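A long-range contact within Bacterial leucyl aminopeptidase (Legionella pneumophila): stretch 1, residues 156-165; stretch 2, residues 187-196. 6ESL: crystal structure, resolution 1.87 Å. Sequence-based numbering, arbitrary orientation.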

# COMPACT_ATOMS: atom_id res chain seq x y z
N THR B 156 23.16 19.93 -20.12
CA THR B 156 22.00 19.09 -20.16
C THR B 156 20.79 19.88 -19.73
O THR B 156 19.75 19.84 -20.35
CB THR B 156 22.17 17.85 -19.19
OG1 THR B 156 23.28 17.07 -19.61
CG2 THR B 156 20.91 16.96 -19.13
N ALA B 157 20.92 20.59 -18.61
CA ALA B 157 19.80 21.35 -18.09
C ALA B 157 19.30 22.45 -19.10
O ALA B 157 18.07 22.66 -19.30
CB ALA B 157 20.22 22.04 -16.79
N ASN B 158 20.28 23.22 -19.62
CA ASN B 158 19.98 24.20 -20.70
C ASN B 158 19.22 23.59 -21.95
O ASN B 158 18.23 24.14 -22.41
CB ASN B 158 21.29 24.80 -21.20
CG ASN B 158 21.91 25.77 -20.24
OD1 ASN B 158 21.27 26.26 -19.33
ND2 ASN B 158 23.17 26.11 -20.52
N TRP B 159 19.70 22.46 -22.43
CA TRP B 159 19.05 21.74 -23.56
C TRP B 159 17.64 21.26 -23.24
O TRP B 159 16.76 21.48 -23.99
CB TRP B 159 19.91 20.58 -23.98
CG TRP B 159 19.38 19.89 -25.16
CD1 TRP B 159 19.45 20.32 -26.49
CD2 TRP B 159 18.67 18.67 -25.18
NE1 TRP B 159 18.86 19.39 -27.29
CE2 TRP B 159 18.35 18.38 -26.52
CE3 TRP B 159 18.29 17.75 -24.19
CZ2 TRP B 159 17.64 17.24 -26.90
CZ3 TRP B 159 17.57 16.59 -24.59
CH2 TRP B 159 17.25 16.36 -25.88
N LEU B 160 17.40 20.67 -22.07
CA LEU B 160 16.06 20.31 -21.70
C LEU B 160 15.10 21.48 -21.63
O LEU B 160 13.92 21.42 -22.08
CB LEU B 160 16.04 19.53 -20.31
CG LEU B 160 16.78 18.22 -20.31
CD1 LEU B 160 17.05 17.63 -18.89
CD2 LEU B 160 16.03 17.22 -21.16
N LYS B 161 15.60 22.58 -21.06
CA LYS B 161 14.80 23.77 -20.94
C LYS B 161 14.41 24.28 -22.37
O LYS B 161 13.23 24.57 -22.59
CB LYS B 161 15.60 24.83 -20.19
CG LYS B 161 14.90 26.17 -20.02
CD LYS B 161 15.66 27.01 -18.95
CE LYS B 161 14.87 28.16 -18.37
NZ LYS B 161 14.85 29.26 -19.41
N SER B 162 15.37 24.33 -23.29
CA SER B 162 15.11 24.81 -24.72
C SER B 162 14.12 23.92 -25.37
O SER B 162 13.20 24.41 -25.99
CB SER B 162 16.31 24.69 -25.63
OG SER B 162 17.23 25.61 -25.24
N LYS B 163 14.34 22.61 -25.22
CA LYS B 163 13.44 21.61 -25.80
C LYS B 163 12.01 21.83 -25.32
O LYS B 163 11.13 22.01 -26.12
CB LYS B 163 13.98 20.21 -25.57
CG LYS B 163 13.18 19.05 -26.18
CD LYS B 163 13.67 17.71 -25.69
CE LYS B 163 12.97 16.49 -26.31
NZ LYS B 163 13.30 16.29 -27.77
N PHE B 164 11.75 21.89 -24.02
CA PHE B 164 10.38 22.17 -23.55
C PHE B 164 9.84 23.50 -24.16
O PHE B 164 8.71 23.59 -24.57
CB PHE B 164 10.36 22.28 -22.02
CG PHE B 164 9.00 22.52 -21.46
CD1 PHE B 164 8.50 23.78 -21.38
CD2 PHE B 164 8.22 21.46 -21.07
CE1 PHE B 164 7.24 24.00 -20.91
CE2 PHE B 164 6.95 21.64 -20.62
CZ PHE B 164 6.46 22.92 -20.51
N GLU B 165 10.68 24.51 -24.19
CA GLU B 165 10.23 25.85 -24.57
C GLU B 165 9.86 25.87 -26.09
O GLU B 165 8.86 26.48 -26.46
CB GLU B 165 11.37 26.84 -24.28
CG GLU B 165 11.37 27.36 -22.86
CD GLU B 165 12.72 28.02 -22.48
OE1 GLU B 165 13.66 28.25 -23.33
OE2 GLU B 165 12.84 28.29 -21.29
N LYS B 187 26.82 23.26 -9.88
CA LYS B 187 26.49 24.17 -10.99
C LYS B 187 25.28 23.79 -11.84
O LYS B 187 24.66 24.67 -12.42
CB LYS B 187 27.71 24.42 -11.87
CG LYS B 187 28.35 23.18 -12.39
CD LYS B 187 29.50 23.51 -13.34
CE LYS B 187 30.78 23.86 -12.57
NZ LYS B 187 31.89 23.65 -13.57
N GLN B 188 24.92 22.50 -11.91
CA GLN B 188 23.64 22.09 -12.60
C GLN B 188 22.39 22.50 -11.84
O GLN B 188 22.20 22.07 -10.69
CB GLN B 188 23.62 20.58 -12.83
CG GLN B 188 22.46 19.93 -13.57
CD GLN B 188 22.63 18.44 -13.54
OE1 GLN B 188 22.43 17.82 -12.45
NE2 GLN B 188 23.02 17.81 -14.70
N PRO B 189 21.53 23.34 -12.42
CA PRO B 189 20.24 23.65 -11.84
C PRO B 189 19.24 22.58 -12.13
O PRO B 189 19.41 21.78 -13.12
CB PRO B 189 19.80 24.89 -12.57
CG PRO B 189 20.48 24.82 -13.89
CD PRO B 189 21.66 23.91 -13.82
N SER B 190 18.20 22.52 -11.25
CA SER B 190 17.02 21.81 -11.59
C SER B 190 16.14 22.65 -12.60
O SER B 190 16.03 23.87 -12.49
CB SER B 190 16.22 21.36 -10.37
OG SER B 190 16.89 20.41 -9.53
N LEU B 191 15.48 21.94 -13.51
CA LEU B 191 14.54 22.53 -14.49
C LEU B 191 13.12 22.28 -14.05
O LEU B 191 12.67 21.12 -13.94
CB LEU B 191 14.72 21.92 -15.84
CG LEU B 191 13.67 22.33 -16.92
CD1 LEU B 191 13.66 23.87 -17.10
CD2 LEU B 191 14.01 21.57 -18.19
N VAL B 192 12.42 23.35 -13.74
CA VAL B 192 11.03 23.26 -13.39
C VAL B 192 10.25 23.89 -14.58
O VAL B 192 10.58 25.02 -15.10
CB VAL B 192 10.67 24.04 -12.14
CG1 VAL B 192 9.16 24.00 -11.86
CG2 VAL B 192 11.41 23.46 -10.92
N THR B 193 9.23 23.15 -15.02
CA THR B 193 8.38 23.54 -16.14
C THR B 193 6.94 23.46 -15.68
O THR B 193 6.62 22.72 -14.76
CB THR B 193 8.58 22.63 -17.36
OG1 THR B 193 7.95 21.37 -17.12
CG2 THR B 193 10.07 22.41 -17.62
N VAL B 194 6.06 24.23 -16.32
CA VAL B 194 4.66 24.25 -15.90
C VAL B 194 3.73 24.50 -17.06
O VAL B 194 4.05 25.35 -17.93
CB VAL B 194 4.39 25.23 -14.72
CG1 VAL B 194 4.68 26.68 -15.08
CG2 VAL B 194 2.99 25.05 -14.16
N ILE B 195 2.63 23.75 -17.08
CA ILE B 195 1.55 23.92 -18.05
C ILE B 195 0.33 24.33 -17.27
O ILE B 195 -0.16 23.53 -16.48
CB ILE B 195 1.28 22.64 -18.89
CG1 ILE B 195 2.55 22.29 -19.68
CG2 ILE B 195 0.16 22.88 -19.91
CD1 ILE B 195 2.62 20.82 -20.08
N GLY B 196 -0.14 25.58 -17.51
CA GLY B 196 -1.21 26.18 -16.69
C GLY B 196 -0.65 27.03 -15.57
O GLY B 196 -1.07 26.93 -14.39

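This is a helix laid along a strand and held mainly by apolar packing and one CH-pi contact, with no hydrogen bond or salt bridge passing between the two. The axes run nearly the same way, 24° apart, and approach to 8.5 Å, a gap filled by side chains from both elements. The helix satisfies its own backbone through i to i+4 bonds, such as K161 N to A157 O at 3.0 Å.

A157, L160 and F164, spaced three and four apart, point toward the strand; L191 and T193, two apart, point back, while S190 between P189 and L191 points away. The closest backbone approach is at A157, whose CA lies 6.5 Å from L191 CA, and A157 CB rests 3.8 Å from P189 CD. L191 packs against L160 and K161, its CD2 3.6 Å from L160 CB and 3.4 Å from K161 N. F164 spans the far end. T193 CB sits over the face of the F164 ring, 3.7 Å from the ring centroid and 10° off the normal, a CH-pi contact, while I195 CG1 meets the ring edge, 4.0 Å from F164 CZ.

K161 lends its CB to L191 CD1 at 3.8 Å, but its end leads away, where NZ forms a salt bridge with E165 OE2 at 2.9 Å, within the helix.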